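Local coordinates for dimethyladenosine transferase, putative (PDB 2H1R), which probably methylates adenines of ribosomal RNA to N6,N6-dimethyladenine, using S-adenosyl-L-methionine as methyl donor, at residues A[165-176]-A[190-201]. Sequence-based numbering, arbitrary orientation.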
loop_
_atom_site.group_PDB
_atom_site.type_symbol
_atom_site.label_atom_id
_atom_site.label_comp_id
_atom_site.label_asym_id
_atom_site.label_seq_id
_atom_site.Cartn_x
_atom_site.Cartn_y
_atom_site.Cartn_z
ATOM N N LYS A 165 5.407 -0.323 -4.146
ATOM C CA LYS A 165 6.833 -0.332 -4.342
ATOM C C LYS A 165 7.450 1.028 -3.947
ATOM O O LYS A 165 8.604 1.085 -3.494
ATOM C CB LYS A 165 7.167 -0.620 -5.808
ATOM C CG LYS A 165 7.044 -2.105 -6.243
ATOM C CD LYS A 165 7.121 -2.233 -7.755
ATOM C CE LYS A 165 8.580 -2.194 -8.242
ATOM N NZ LYS A 165 8.617 -1.977 -9.739
ATOM N N LEU A 166 6.695 2.099 -4.146
ATOM C CA LEU A 166 7.211 3.415 -3.801
ATOM C C LEU A 166 7.364 3.500 -2.297
ATOM O O LEU A 166 8.399 3.945 -1.813
ATOM C CB LEU A 166 6.300 4.548 -4.293
ATOM C CG LEU A 166 6.800 5.936 -3.804
ATOM C CD1 LEU A 166 8.135 6.238 -4.380
ATOM C CD2 LEU A 166 5.858 7.024 -4.164
ATOM N N PHE A 167 6.349 3.065 -1.572
ATOM C CA PHE A 167 6.324 3.262 -0.138
ATOM C C PHE A 167 7.051 2.206 0.704
ATOM O O PHE A 167 7.504 2.508 1.825
ATOM C CB PHE A 167 4.908 3.602 0.308
ATOM C CG PHE A 167 4.431 4.929 -0.262
ATOM C CD1 PHE A 167 4.909 6.141 0.263
ATOM C CD2 PHE A 167 3.601 4.958 -1.398
ATOM C CE1 PHE A 167 4.522 7.367 -0.286
ATOM C CE2 PHE A 167 3.199 6.197 -1.975
ATOM C CZ PHE A 167 3.647 7.393 -1.418
ATOM N N CYS A 168 7.202 1.003 0.151
ATOM C CA CYS A 168 7.767 -0.116 0.887
ATOM C C CYS A 168 8.698 -1.006 0.054
ATOM O O CYS A 168 8.774 -0.888 -1.169
ATOM C CB CYS A 168 6.635 -0.970 1.477
ATOM S SG CYS A 168 5.345 -0.067 2.381
ATOM N N LYS A 169 9.434 -1.868 0.740
ATOM C CA LYS A 169 9.987 -3.071 0.142
ATOM C C LYS A 169 8.962 -4.144 0.492
ATOM O O LYS A 169 8.608 -4.331 1.678
ATOM C CB LYS A 169 11.351 -3.411 0.729
ATOM C CG LYS A 169 12.323 -2.220 0.721
ATOM C CD LYS A 169 13.660 -2.584 1.346
ATOM C CE LYS A 169 13.612 -2.455 2.879
ATOM N NZ LYS A 169 14.580 -3.374 3.526
ATOM N N VAL A 170 8.483 -4.821 -0.548
ATOM C CA VAL A 170 7.477 -5.865 -0.443
ATOM C C VAL A 170 8.109 -7.211 -0.780
ATOM O O VAL A 170 8.706 -7.367 -1.852
ATOM C CB VAL A 170 6.335 -5.637 -1.432
ATOM C CG1 VAL A 170 5.123 -6.546 -1.096
ATOM C CG2 VAL A 170 5.940 -4.181 -1.418
ATOM N N THR A 171 7.981 -8.170 0.137
ATOM C CA THR A 171 8.464 -9.519 -0.120
ATOM C C THR A 171 7.415 -10.564 0.242
ATOM O O THR A 171 6.580 -10.328 1.102
ATOM C CB THR A 171 9.752 -9.819 0.657
ATOM O OG1 THR A 171 9.545 -9.508 2.026
ATOM C CG2 THR A 171 10.955 -9.018 0.110
ATOM N N LYS A 172 7.471 -11.720 -0.429
ATOM C CA LYS A 172 6.596 -12.830 -0.137
ATOM C C LYS A 172 7.164 -13.618 1.042
ATOM O O LYS A 172 8.346 -13.987 1.051
ATOM C CB LYS A 172 6.467 -13.736 -1.348
ATOM C CG LYS A 172 5.666 -14.992 -1.089
ATOM C CD LYS A 172 5.898 -15.999 -2.215
ATOM C CE LYS A 172 4.576 -16.497 -2.712
ATOM N NZ LYS A 172 3.806 -15.332 -3.256
ATOM N N VAL A 173 6.324 -13.863 2.033
ATOM C CA VAL A 173 6.722 -14.636 3.202
ATOM C C VAL A 173 6.448 -16.114 2.895
ATOM O O VAL A 173 7.354 -16.938 2.990
ATOM C CB VAL A 173 5.943 -14.170 4.460
ATOM C CG1 VAL A 173 6.166 -15.128 5.676
ATOM C CG2 VAL A 173 6.319 -12.752 4.818
ATOM N N CYS A 174 5.218 -16.426 2.478
ATOM C CA CYS A 174 4.829 -17.794 2.129
ATOM C C CYS A 174 3.445 -17.892 1.480
ATOM O O CYS A 174 2.664 -16.926 1.447
ATOM C CB CYS A 174 4.858 -18.687 3.377
ATOM S SG CYS A 174 3.641 -18.222 4.656
ATOM N N ASN A 175 3.154 -19.079 0.951
ATOM C CA ASN A 175 1.834 -19.416 0.489
ATOM C C ASN A 175 1.038 -19.988 1.633
ATOM O O ASN A 175 1.596 -20.585 2.551
ATOM C CB ASN A 175 1.918 -20.450 -0.623
ATOM C CG ASN A 175 2.672 -19.934 -1.802
ATOM O OD1 ASN A 175 2.242 -18.986 -2.436
ATOM N ND2 ASN A 175 3.818 -20.530 -2.085
ATOM N N VAL A 176 -0.268 -19.782 1.598
ATOM C CA VAL A 176 -1.142 -20.387 2.583
ATOM C C VAL A 176 -2.270 -21.084 1.841
ATOM O O VAL A 176 -3.207 -20.418 1.361
ATOM C CB VAL A 176 -1.722 -19.320 3.540
ATOM C CG1 VAL A 176 -2.597 -19.972 4.586
ATOM C CG2 VAL A 176 -0.594 -18.522 4.201
ATOM N N VAL A 190 -1.733 -15.698 0.561
ATOM C CA VAL A 190 -0.309 -15.446 0.510
ATOM C C VAL A 190 -0.029 -14.436 1.624
ATOM O O VAL A 190 -0.814 -13.519 1.829
ATOM C CB VAL A 190 0.120 -14.828 -0.851
ATOM C CG1 VAL A 190 1.599 -14.336 -0.817
ATOM C CG2 VAL A 190 -0.062 -15.839 -1.990
ATOM N N ILE A 191 1.074 -14.640 2.329
ATOM C CA ILE A 191 1.544 -13.687 3.327
ATOM C C ILE A 191 2.702 -12.915 2.754
ATOM O O ILE A 191 3.661 -13.502 2.220
ATOM C CB ILE A 191 1.964 -14.399 4.642
ATOM C CG1 ILE A 191 0.724 -15.140 5.187
ATOM C CG2 ILE A 191 2.546 -13.334 5.636
ATOM C CD1 ILE A 191 0.989 -16.156 6.229
ATOM N N VAL A 192 2.603 -11.598 2.862
ATOM C CA VAL A 192 3.633 -10.681 2.357
ATOM C C VAL A 192 4.137 -9.831 3.521
ATOM O O VAL A 192 3.424 -9.685 4.546
ATOM C CB VAL A 192 3.113 -9.759 1.208
ATOM C CG1 VAL A 192 2.675 -10.580 -0.002
ATOM C CG2 VAL A 192 1.972 -8.907 1.652
ATOM N N LYS A 193 5.354 -9.325 3.376
ATOM C CA LYS A 193 5.970 -8.411 4.338
ATOM C C LYS A 193 6.262 -7.093 3.668
ATOM O O LYS A 193 6.735 -7.064 2.525
ATOM C CB LYS A 193 7.275 -9.023 4.863
ATOM C CG LYS A 193 8.017 -8.172 5.926
ATOM C CD LYS A 193 9.266 -8.938 6.442
ATOM C CE LYS A 193 10.448 -8.818 5.459
ATOM N NZ LYS A 193 11.709 -9.624 5.843
ATOM N N LEU A 194 5.911 -6.015 4.360
ATOM C CA LEU A 194 6.142 -4.650 3.907
ATOM C C LEU A 194 7.063 -3.973 4.908
ATOM O O LEU A 194 6.741 -3.944 6.110
ATOM C CB LEU A 194 4.853 -3.827 3.873
ATOM C CG LEU A 194 3.577 -4.297 3.173
ATOM C CD1 LEU A 194 2.548 -3.166 3.098
ATOM C CD2 LEU A 194 3.903 -4.820 1.809
ATOM N N ILE A 195 8.174 -3.437 4.404
ATOM C CA ILE A 195 9.039 -2.550 5.164
ATOM C C ILE A 195 9.059 -1.141 4.542
ATOM O O ILE A 195 9.703 -0.942 3.526
ATOM C CB ILE A 195 10.494 -3.048 5.192
ATOM C CG1 ILE A 195 10.601 -4.565 5.468
ATOM C CG2 ILE A 195 11.292 -2.171 6.148
ATOM C CD1 ILE A 195 10.336 -4.965 6.873
ATOM N N PRO A 196 8.383 -0.166 5.178
ATOM C CA PRO A 196 8.272 1.225 4.745
ATOM C C PRO A 196 9.615 1.880 4.508
ATOM O O PRO A 196 10.546 1.688 5.305
ATOM C CB PRO A 196 7.547 1.892 5.914
ATOM C CG PRO A 196 6.733 0.812 6.499
ATOM C CD PRO A 196 7.627 -0.399 6.425
ATOM N N LYS A 197 9.722 2.625 3.406
ATOM C CA LYS A 197 10.935 3.378 3.082
ATOM C C LYS A 197 10.708 4.832 3.497
ATOM O O LYS A 197 9.902 5.542 2.878
ATOM C CB LYS A 197 11.229 3.314 1.576
ATOM C CG LYS A 197 11.471 1.897 1.053
ATOM C CD LYS A 197 11.992 1.923 -0.357
ATOM C CE LYS A 197 10.861 1.843 -1.353
ATOM N NZ LYS A 197 11.299 2.163 -2.776
ATOM N N GLU A 198 11.446 5.301 4.500
ATOM C CA GLU A 198 11.187 6.638 5.059
ATOM C C GLU A 198 11.093 7.777 4.036
ATOM O O GLU A 198 10.178 8.624 4.105
ATOM C CB GLU A 198 12.234 7.020 6.118
ATOM C CG GLU A 198 11.780 8.241 6.942
ATOM N N SER A 199 12.058 7.822 3.125
ATOM C CA SER A 199 12.226 9.005 2.239
ATOM C C SER A 199 11.145 9.122 1.169
ATOM O O SER A 199 10.957 10.168 0.550
ATOM C CB SER A 199 13.597 8.980 1.585
ATOM O OG SER A 199 13.658 7.879 0.684
ATOM N N SER A 200 10.417 8.042 0.964
ATOM C CA SER A 200 9.364 8.040 -0.011
ATOM C C SER A 200 8.171 8.846 0.482
ATOM O O SER A 200 7.361 9.341 -0.313
ATOM C CB SER A 200 8.968 6.607 -0.335
ATOM O OG SER A 200 9.882 6.092 -1.293
ATOM N N PHE A 201 8.068 8.977 1.797
ATOM C CA PHE A 201 7.011 9.770 2.356
ATOM C C PHE A 201 7.140 11.295 2.155
ATOM O O PHE A 201 6.242 12.037 2.489
ATOM C CB PHE A 201 6.709 9.312 3.775
ATOM C CG PHE A 201 6.271 7.868 3.815
ATOM C CD1 PHE A 201 4.929 7.539 3.900
ATOM C CD2 PHE A 201 7.213 6.831 3.648
ATOM C CE1 PHE A 201 4.528 6.182 3.883
ATOM C CE2 PHE A 201 6.817 5.495 3.646
ATOM C CZ PHE A 201 5.477 5.180 3.769
#
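The rings of Phe167 and Phe201 meet edge to face: CD1 of Phe167 stands over the centre of the Phe201 ring, 3.6 Å above its plane, with the planes turned 58° apart. Leu166 CG lies on one face of the Phe167 ring and Phe201 CE2 at its edge, in plane, while Lys197 C and Glu198 O lie at the edge of the Phe201 ring, in its plane. Beside the rings, the last carbonyls of helix 159-167 are taken up by the loop and 3-10 turn that follow strand 189-196. Ser200 OG donates to Leu166 O (2.7 Å), Lys197 N to Phe167 O, and the Lys197 chain, bent at chi3 (-92°), brings NZ to Lys165 O at 3.0 Å. Antiparallel pairing follows, with paired bonds joining Lys169 to Ile195 and Thr171 to Lys193. A classic beta bulge then shifts the register, Val173 N binding Ile191 O at 2.7 Å and Cys174 N only weakly at 3.3 Å. On one face Val170 CG1 lies beside Leu194 CD2; on the other, CD1 of Ile191 reaches Cys174 SG. Ile191 CD1 also presses on Val176 CG2 (3.5 Å). Strand 189-196 runs antiparallel between strands 135-141 and 168-176, the reversed last strand characteristic of the 3-2-1-4-5-7-6 class I methyltransferase sheet; helix 28-38 covers Ile191, and helix 142-148 covers Val190 and Leu194.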